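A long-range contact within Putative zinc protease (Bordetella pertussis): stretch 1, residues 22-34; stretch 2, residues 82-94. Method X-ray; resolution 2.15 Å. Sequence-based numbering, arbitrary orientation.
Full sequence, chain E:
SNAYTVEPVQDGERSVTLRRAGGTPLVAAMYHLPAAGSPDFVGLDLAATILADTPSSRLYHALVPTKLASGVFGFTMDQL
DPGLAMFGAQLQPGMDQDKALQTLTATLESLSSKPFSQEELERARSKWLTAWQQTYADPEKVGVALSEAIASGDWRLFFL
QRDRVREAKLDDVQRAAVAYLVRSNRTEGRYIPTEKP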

# COMPACT_ATOMS: atom_id res chain seq x y z
N GLY E 22 21.99 24.98 13.17
CA GLY E 22 22.00 24.08 12.02
C GLY E 22 20.77 23.20 11.94
O GLY E 22 19.65 23.67 12.18
N GLY E 23 20.98 21.93 11.58
CA GLY E 23 19.91 20.95 11.41
C GLY E 23 19.92 19.89 12.50
O GLY E 23 19.97 20.21 13.69
N THR E 24 19.86 18.62 12.12
CA THR E 24 19.78 17.57 13.13
C THR E 24 20.97 16.62 13.08
O THR E 24 21.07 15.79 12.17
CB THR E 24 18.46 16.80 13.02
OG1 THR E 24 17.37 17.66 13.38
CG2 THR E 24 18.47 15.59 13.94
N PRO E 25 21.86 16.72 14.07
CA PRO E 25 22.92 15.71 14.18
C PRO E 25 22.37 14.34 14.57
O PRO E 25 21.33 14.23 15.21
CB PRO E 25 23.84 16.28 15.27
CG PRO E 25 23.54 17.75 15.27
CD PRO E 25 22.07 17.82 15.03
N LEU E 26 23.05 13.30 14.11
CA LEU E 26 22.76 11.93 14.45
C LEU E 26 24.04 11.28 14.89
O LEU E 26 25.08 11.53 14.30
CB LEU E 26 22.17 11.18 13.25
CG LEU E 26 20.74 11.61 12.91
CD1 LEU E 26 20.60 12.00 11.44
CD2 LEU E 26 19.71 10.58 13.35
N VAL E 27 23.95 10.48 15.95
CA VAL E 27 25.04 9.60 16.33
C VAL E 27 24.54 8.18 16.25
O VAL E 27 23.32 7.95 16.28
CB VAL E 27 25.63 9.90 17.72
CG1 VAL E 27 26.36 11.23 17.66
CG2 VAL E 27 24.57 9.88 18.82
N ALA E 28 25.48 7.25 16.10
CA ALA E 28 25.14 5.87 15.83
C ALA E 28 26.16 4.91 16.39
O ALA E 28 27.35 5.22 16.46
CB ALA E 28 24.98 5.64 14.30
N ALA E 29 25.67 3.73 16.77
CA ALA E 29 26.53 2.60 17.05
C ALA E 29 26.15 1.34 16.21
O ALA E 29 25.01 0.86 16.25
CB ALA E 29 26.54 2.28 18.54
N MSE E 30 27.14 0.82 15.48
CA MSE E 30 26.96 -0.38 14.66
C MSE E 30 27.50 -1.66 15.31
O MSE E 30 28.60 -1.67 15.87
CB MSE E 30 27.67 -0.20 13.31
CG MSE E 30 27.13 -1.09 12.21
SE MSE E 30 25.56 -0.21 11.50
CE MSE E 30 26.35 1.60 11.31
N TYR E 31 26.73 -2.74 15.17
CA TYR E 31 27.09 -4.04 15.67
C TYR E 31 26.81 -5.09 14.57
O TYR E 31 26.07 -4.81 13.60
CB TYR E 31 26.24 -4.37 16.90
CG TYR E 31 26.42 -3.44 18.08
CD1 TYR E 31 27.30 -3.77 19.14
CD2 TYR E 31 25.72 -2.25 18.15
CE1 TYR E 31 27.47 -2.91 20.26
CE2 TYR E 31 25.88 -1.38 19.26
CZ TYR E 31 26.76 -1.72 20.30
OH TYR E 31 26.88 -0.85 21.38
N HIS E 32 27.39 -6.27 14.68
CA HIS E 32 27.06 -7.33 13.70
C HIS E 32 25.99 -8.35 14.13
O HIS E 32 25.83 -8.61 15.31
CB HIS E 32 28.29 -8.02 13.10
CG HIS E 32 29.00 -8.98 14.01
ND1 HIS E 32 30.16 -8.63 14.68
CD2 HIS E 32 28.78 -10.28 14.29
CE1 HIS E 32 30.61 -9.69 15.35
NE2 HIS E 32 29.79 -10.70 15.13
N LEU E 33 25.27 -8.91 13.16
CA LEU E 33 24.23 -9.92 13.43
C LEU E 33 24.84 -11.30 13.54
O LEU E 33 25.85 -11.56 12.90
CB LEU E 33 23.18 -9.93 12.30
CG LEU E 33 22.41 -8.63 12.03
CD1 LEU E 33 21.57 -8.69 10.76
CD2 LEU E 33 21.57 -8.20 13.22
N PRO E 34 24.21 -12.21 14.32
CA PRO E 34 24.43 -13.66 14.17
C PRO E 34 24.01 -14.10 12.77
O PRO E 34 23.25 -13.39 12.10
CB PRO E 34 23.42 -14.29 15.15
CG PRO E 34 23.06 -13.20 16.11
CD PRO E 34 23.25 -11.90 15.40
N PRO E 82 28.66 -8.15 5.74
CA PRO E 82 28.08 -8.70 6.98
C PRO E 82 26.73 -8.09 7.37
O PRO E 82 26.48 -6.92 7.08
CB PRO E 82 29.13 -8.33 8.04
CG PRO E 82 30.37 -8.13 7.29
CD PRO E 82 29.96 -7.51 5.99
N GLY E 83 25.87 -8.90 7.99
CA GLY E 83 24.57 -8.44 8.53
C GLY E 83 24.81 -7.55 9.73
O GLY E 83 25.65 -7.87 10.54
N LEU E 84 24.10 -6.43 9.83
CA LEU E 84 24.39 -5.38 10.79
C LEU E 84 23.18 -4.92 11.58
O LEU E 84 22.04 -4.87 11.05
CB LEU E 84 25.04 -4.16 10.12
CG LEU E 84 26.38 -4.21 9.37
CD1 LEU E 84 26.79 -2.80 8.79
CD2 LEU E 84 27.53 -4.81 10.21
N ALA E 85 23.41 -4.62 12.86
CA ALA E 85 22.36 -4.02 13.68
C ALA E 85 22.84 -2.60 13.87
O ALA E 85 24.03 -2.37 14.16
CB ALA E 85 22.22 -4.72 15.03
N MSE E 86 21.93 -1.65 13.69
CA MSE E 86 22.24 -0.26 13.84
C MSE E 86 21.32 0.45 14.84
O MSE E 86 20.11 0.50 14.65
CB MSE E 86 22.13 0.43 12.47
CG MSE E 86 22.66 1.75 12.51
SE MSE E 86 22.27 2.68 10.87
CE MSE E 86 23.41 4.16 11.30
N PHE E 87 21.92 1.01 15.89
CA PHE E 87 21.17 1.82 16.84
C PHE E 87 21.68 3.23 16.74
O PHE E 87 22.85 3.48 16.43
CB PHE E 87 21.31 1.28 18.26
CG PHE E 87 20.87 -0.16 18.40
CD1 PHE E 87 19.53 -0.47 18.54
CD2 PHE E 87 21.80 -1.19 18.35
CE1 PHE E 87 19.12 -1.78 18.63
CE2 PHE E 87 21.38 -2.55 18.47
CZ PHE E 87 20.06 -2.83 18.60
N GLY E 88 20.80 4.19 17.00
CA GLY E 88 21.30 5.56 17.02
C GLY E 88 20.38 6.52 17.70
O GLY E 88 19.32 6.14 18.20
N ALA E 89 20.79 7.78 17.75
CA ALA E 89 19.97 8.80 18.38
C ALA E 89 19.98 10.02 17.51
O ALA E 89 20.98 10.32 16.86
CB ALA E 89 20.44 9.14 19.83
N GLN E 90 18.84 10.70 17.51
CA GLN E 90 18.64 11.92 16.77
C GLN E 90 18.85 13.07 17.75
O GLN E 90 18.23 13.09 18.81
CB GLN E 90 17.19 11.90 16.27
CG GLN E 90 16.95 12.69 15.01
CD GLN E 90 15.48 12.70 14.59
OE1 GLN E 90 14.58 12.40 15.38
NE2 GLN E 90 15.24 13.05 13.34
N LEU E 91 19.71 14.01 17.41
CA LEU E 91 19.98 15.16 18.26
C LEU E 91 19.44 16.50 17.74
O LEU E 91 19.15 16.69 16.56
CB LEU E 91 21.49 15.27 18.54
CG LEU E 91 22.08 14.40 19.65
CD1 LEU E 91 21.75 12.93 19.50
CD2 LEU E 91 23.59 14.56 19.73
N GLN E 92 19.28 17.41 18.69
CA GLN E 92 18.91 18.78 18.46
C GLN E 92 20.23 19.50 18.36
O GLN E 92 21.23 19.00 18.89
CB GLN E 92 18.19 19.27 19.72
CG GLN E 92 17.40 20.54 19.62
CD GLN E 92 16.08 20.39 20.34
OE1 GLN E 92 15.66 19.26 20.62
NE2 GLN E 92 15.40 21.51 20.63
N PRO E 93 20.25 20.67 17.68
CA PRO E 93 21.46 21.48 17.72
C PRO E 93 21.74 21.89 19.15
O PRO E 93 20.81 22.26 19.88
CB PRO E 93 21.08 22.72 16.89
CG PRO E 93 19.95 22.28 16.04
CD PRO E 93 19.20 21.29 16.85
N GLY E 94 23.00 21.80 19.55
CA GLY E 94 23.40 22.16 20.91
C GLY E 94 23.67 21.00 21.86
O GLY E 94 24.45 21.15 22.78

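Antiparallel pairing lets two segments distant in sequence bind through their backbones while their side chains sort onto two faces, and this pair from a putative zinc protease illustrates the principle well. Strands 26-32 and 84-90 run at 158° to one another, and the two stretches together bury 1036 Å² against each other.

The backbone supplies every hydrogen bond across the contact. Three residue pairs exchange bonds in both directions: Val 27 N to Ala 89 O (3.1 Å) with Ala 89 N to Val 27 O (2.9 Å), Ala 29 N to Phe 87 O (2.9 Å) with Phe 87 N to Ala 29 O (3.1 Å), and Tyr 31 N to Ala 85 O (2.9 Å) with Ala 85 N to Tyr 31 O (2.8 Å). A single bond extends the ladder beyond each end of the strands, from Leu 91 N to Pro 25 O (2.7 Å) and from Leu 33 N to Gly 83 O (2.8 Å). Pro 25, whose nitrogen carries no hydrogen, can still serve here because only its carbonyl is needed.

Between these rungs lie the non-hydrogen-bonded pairs, where CA-H groups approach carbonyl oxygens. Leu 26 CA lies 3.4 Å from Ala 89 O, and Leu 84 CA lies 3.3 Å from Tyr 31 O. The chains come especially close at Ala 28 and Gly 88, whose CA atoms are 4.0 Å apart. Glycine suits this position: an ideal CB on Gly 88 would fall 2.7 Å from Val 27 O, a clash. At Gly 83 an ideal CB would lie 2.9 Å from Leu 33 CD1, a clash with that side chain as it is placed here.

Apolar packing then divides between the faces. On the face bearing Ala 28, Met 30, Leu 84 and Met 86, both methionines are selenomethionine. The extended side chain of Met 86, t at all three chi angles, brings its CE to 3.7 Å from Ala 28 CB. Met 30, t at chi1 and p at chi2, places its SE 3.6 Å from Met 86 CB; chi3, also p, sets only the position of CE. Met 30 CG also meets Leu 84 CD1 at 3.8 Å.

The other face combines small and bulky residues. Tyr 31 CD2 approaches Phe 87 CD2 at 4.1 Å, with the tyrosine atom at the edge of the phenylalanine ring. Just beyond the strand ends, Leu 91 CD1 meets Val 27 CG2 at 4.2 Å and Leu 33 CD2 meets Ala 85 CB at 4.0 Å. These buried hydrocarbon surfaces complement a backbone ladder that pairs the amides and carbonyls facing the other strand.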